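Local atomic coordinates of hypothetical protein TTHA1281 (Thermus thermophilus, PDB entry 2E6X), a protein that is of unknown function, belongs to the DUF3248 family and forms a two-chain assembly in the crystal. Residues A[5-9]-A[10-14]. Residues are numbered along the deposited sequence; the frame is centred on the assembly and turned at random.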
ATOM      1  N   LEU A   5       0.946   5.793  14.861  1.00 27.57           N
ATOM      2  CA  LEU A   5       2.295   6.184  15.258  1.00 25.38           C
ATOM      3  C   LEU A   5       2.697   7.444  14.484  1.00 22.43           C
ATOM      4  O   LEU A   5       3.078   8.448  15.074  1.00 20.02           O
ATOM      5  CB  LEU A   5       3.294   5.062  14.958  1.00 26.96           C
ATOM      6  CG  LEU A   5       4.763   5.447  15.176  1.00 24.41           C
ATOM      7  CD1 LEU A   5       5.041   5.412  16.642  1.00 25.59           C
ATOM      8  CD2 LEU A   5       5.698   4.524  14.459  1.00 24.61           C
ATOM      9  N   LEU A   6       2.568   7.391  13.168  1.00 19.97           N
ATOM     10  CA  LEU A   6       2.938   8.509  12.337  1.00 20.33           C
ATOM     11  C   LEU A   6       2.090   9.739  12.647  1.00 21.07           C
ATOM     12  O   LEU A   6       2.609  10.849  12.642  1.00 20.07           O
ATOM     13  CB  LEU A   6       2.846   8.123  10.874  1.00 21.18           C
ATOM     14  CG  LEU A   6       3.743   6.938  10.507  1.00 20.78           C
ATOM     15  CD1 LEU A   6       3.681   6.736   8.981  1.00 24.02           C
ATOM     16  CD2 LEU A   6       5.193   7.204  10.945  1.00 21.03           C
ATOM     17  N   ASP A   7       0.806   9.548  12.920  1.00 23.61           N
ATOM     18  CA  ASP A   7      -0.069  10.660  13.281  1.00 30.04           C
ATOM     19  C   ASP A   7       0.570  11.439  14.460  1.00 29.35           C
ATOM     20  O   ASP A   7       0.581  12.670  14.471  1.00 28.73           O
ATOM     21  CB  ASP A   7      -1.461  10.145  13.710  1.00 34.90           C
ATOM     22  CG  ASP A   7      -2.292   9.600  12.541  1.00 41.51           C
ATOM     23  OD1 ASP A   7      -1.747   9.451  11.430  1.00 45.26           O
ATOM     24  OD2 ASP A   7      -3.502   9.311  12.731  1.00 43.81           O
ATOM     25  N   LYS A   8       1.114  10.715  15.439  1.00 27.28           N
ATOM     26  CA  LYS A   8       1.733  11.347  16.612  1.00 27.81           C
ATOM     27  C   LYS A   8       2.975  12.167  16.285  1.00 25.57           C
ATOM     28  O   LYS A   8       3.398  12.980  17.093  1.00 25.61           O
ATOM     29  CB  LYS A   8       2.109  10.299  17.664  1.00 25.07           C
ATOM     30  CG  LYS A   8       0.978   9.382  18.067  1.00 29.78           C
ATOM     31  CD  LYS A   8      -0.276  10.146  18.465  1.00 35.49           C
ATOM     32  CE  LYS A   8      -1.509   9.226  18.471  1.00 36.77           C
ATOM     33  NZ  LYS A   8      -2.691   9.807  19.213  1.00 40.68           N
ATOM     34  N   LEU A   9       3.560  11.939  15.113  1.00 26.38           N
ATOM     35  CA  LEU A   9       4.757  12.666  14.665  1.00 27.64           C
ATOM     36  C   LEU A   9       4.372  13.754  13.663  1.00 29.00           C
ATOM     37  O   LEU A   9       5.239  14.394  13.069  1.00 28.18           O
ATOM     38  CB  LEU A   9       5.728  11.737  13.925  1.00 29.37           C
ATOM     39  CG  LEU A   9       6.849  10.900  14.551  1.00 31.25           C
ATOM     40  CD1 LEU A   9       7.526  11.735  15.596  1.00 29.48           C
ATOM     41  CD2 LEU A   9       6.326   9.621  15.161  1.00 30.72           C
ATOM     42  N   GLY A  10       3.083  13.957  13.448  1.00 27.68           N
ATOM     43  CA  GLY A  10       2.698  14.936  12.453  1.00 31.54           C
ATOM     44  C   GLY A  10       3.047  14.452  11.043  1.00 30.55           C
ATOM     45  O   GLY A  10       2.990  15.227  10.100  1.00 31.57           O
ATOM     46  N   GLN A  11       3.406  13.173  10.894  1.00 27.77           N
ATOM     47  CA  GLN A  11       3.765  12.614   9.588  1.00 26.27           C
ATOM     48  C   GLN A  11       2.557  11.903   8.975  1.00 25.15           C
ATOM     49  O   GLN A  11       1.714  11.326   9.683  1.00 22.28           O
ATOM     50  CB  GLN A  11       4.934  11.610   9.715  1.00 26.51           C
ATOM     51  CG  GLN A  11       6.298  12.253  10.015  1.00 26.44           C
ATOM     52  CD  GLN A  11       7.412  11.241  10.357  1.00 25.70           C
ATOM     53  OE1 GLN A  11       8.590  11.561  10.261  1.00 25.36           O
ATOM     54  NE2 GLN A  11       7.035  10.035  10.764  1.00 19.95           N
ATOM     55  N   HIS A  12       2.451  11.985   7.661  1.00 24.57           N
ATOM     56  CA  HIS A  12       1.359  11.334   6.971  1.00 24.17           C
ATOM     57  C   HIS A  12       1.972  10.815   5.704  1.00 25.15           C
ATOM     58  O   HIS A  12       2.823  11.481   5.114  1.00 27.46           O
ATOM     59  CB  HIS A  12       0.233  12.321   6.659  1.00 24.38           C
ATOM     60  CG  HIS A  12      -0.427  12.895   7.883  1.00 26.25           C
ATOM     61  ND1 HIS A  12       0.055  14.007   8.547  1.00 26.91           N
ATOM     62  CD2 HIS A  12      -1.511  12.480   8.587  1.00 26.03           C
ATOM     63  CE1 HIS A  12      -0.698  14.247   9.606  1.00 24.08           C
ATOM     64  NE2 HIS A  12      -1.653  13.336   9.654  1.00 24.82           N
ATOM     65  N   LEU A  13       1.572   9.610   5.318  1.00 22.37           N
ATOM     66  CA  LEU A  13       2.064   8.954   4.104  1.00 22.49           C
ATOM     67  C   LEU A  13       1.008   9.070   3.009  1.00 23.03           C
ATOM     68  O   LEU A  13      -0.190   8.992   3.284  1.00 24.10           O
ATOM     69  CB  LEU A  13       2.323   7.470   4.391  1.00 24.37           C
ATOM     70  CG  LEU A  13       3.329   7.142   5.490  1.00 25.33           C
ATOM     71  CD1 LEU A  13       3.427   5.646   5.601  1.00 28.79           C
ATOM     72  CD2 LEU A  13       4.693   7.728   5.158  1.00 27.29           C
ATOM     73  N   VAL A  14       1.451   9.266   1.774  1.00 22.45           N
ATOM     74  CA  VAL A  14       0.531   9.375   0.650  1.00 21.45           C
ATOM     75  C   VAL A  14       0.592   8.055  -0.084  1.00 20.70           C
ATOM     76  O   VAL A  14       1.678   7.508  -0.295  1.00 16.23           O
ATOM     77  CB  VAL A  14       0.939  10.484  -0.325  1.00 23.98           C
ATOM     78  CG1 VAL A  14      -0.183  10.727  -1.356  1.00 22.12           C
ATOM     79  CG2 VAL A  14       1.263  11.753   0.453  1.00 24.60           C
TER
HETATM   80  O   HOH W   1      -0.257   9.277   9.463  1.00 20.58           O
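Leu6 and Gln11 meet through both backbone and side chain where helix 2-8 gives way to strand 13-19. Two backbone hydrogen bonds identify the turn as a Schellman motif. Gln11 N donates to Leu6 O at 3.0 Å, with an N-H...O angle of 146°, and Gly10 N donates to Asp7 O, also at 3.0 Å and straighter, at 160°. Leu6 O accepts a second bond from Leu9 N, which arrives on the opposite face of the carbonyl from Gln11 N, leaving this oxygen gripped by two amides. Gly10 is the C-prime residue; its positive phi, readily adopted by glycine, turns the chain away from the helix axis.

Leu6 and Leu13 make the apolar contact: Leu6 CD1 lies 3.5 Å from Leu13 CG, the two side chains crossing at about a right angle. The other methyl, Leu6 CD2, makes van der Waals contact with the amide at Gln11 NE2, 3.4 Å away. With CG anti to its own carbonyl carbon (chi1 -72°) and the chain extended beyond it, Gln11 runs alongside Leu9, bringing NE2 within 3.8 Å of Leu9 CB. Replacing Gln11 by alanine would probably keep the backbone bonds but leave Leu6 CD2 and Leu9 CB without the amide that packs against them.

Beside the turn, a water links Asp7 OD1 to Gln11 O, 2.9 Å from the latter.

The turn lies at the surface, centred about 17 Å from the centre of the chain, and joins helix 2-8 to strand 13-19, one of the two outermost in this chain's sheet. Just ahead of that strand, His12 makes backbone hydrogen bonds with Ala33; within it, Val14 packs on Thr36 and Phe39 of helix 36-41. Leu5, Gln11 and Leu13 pack respectively on Leu48, Glu50 and Met53 of the second subunit, placing this helix-to-strand connection at the dimer interface.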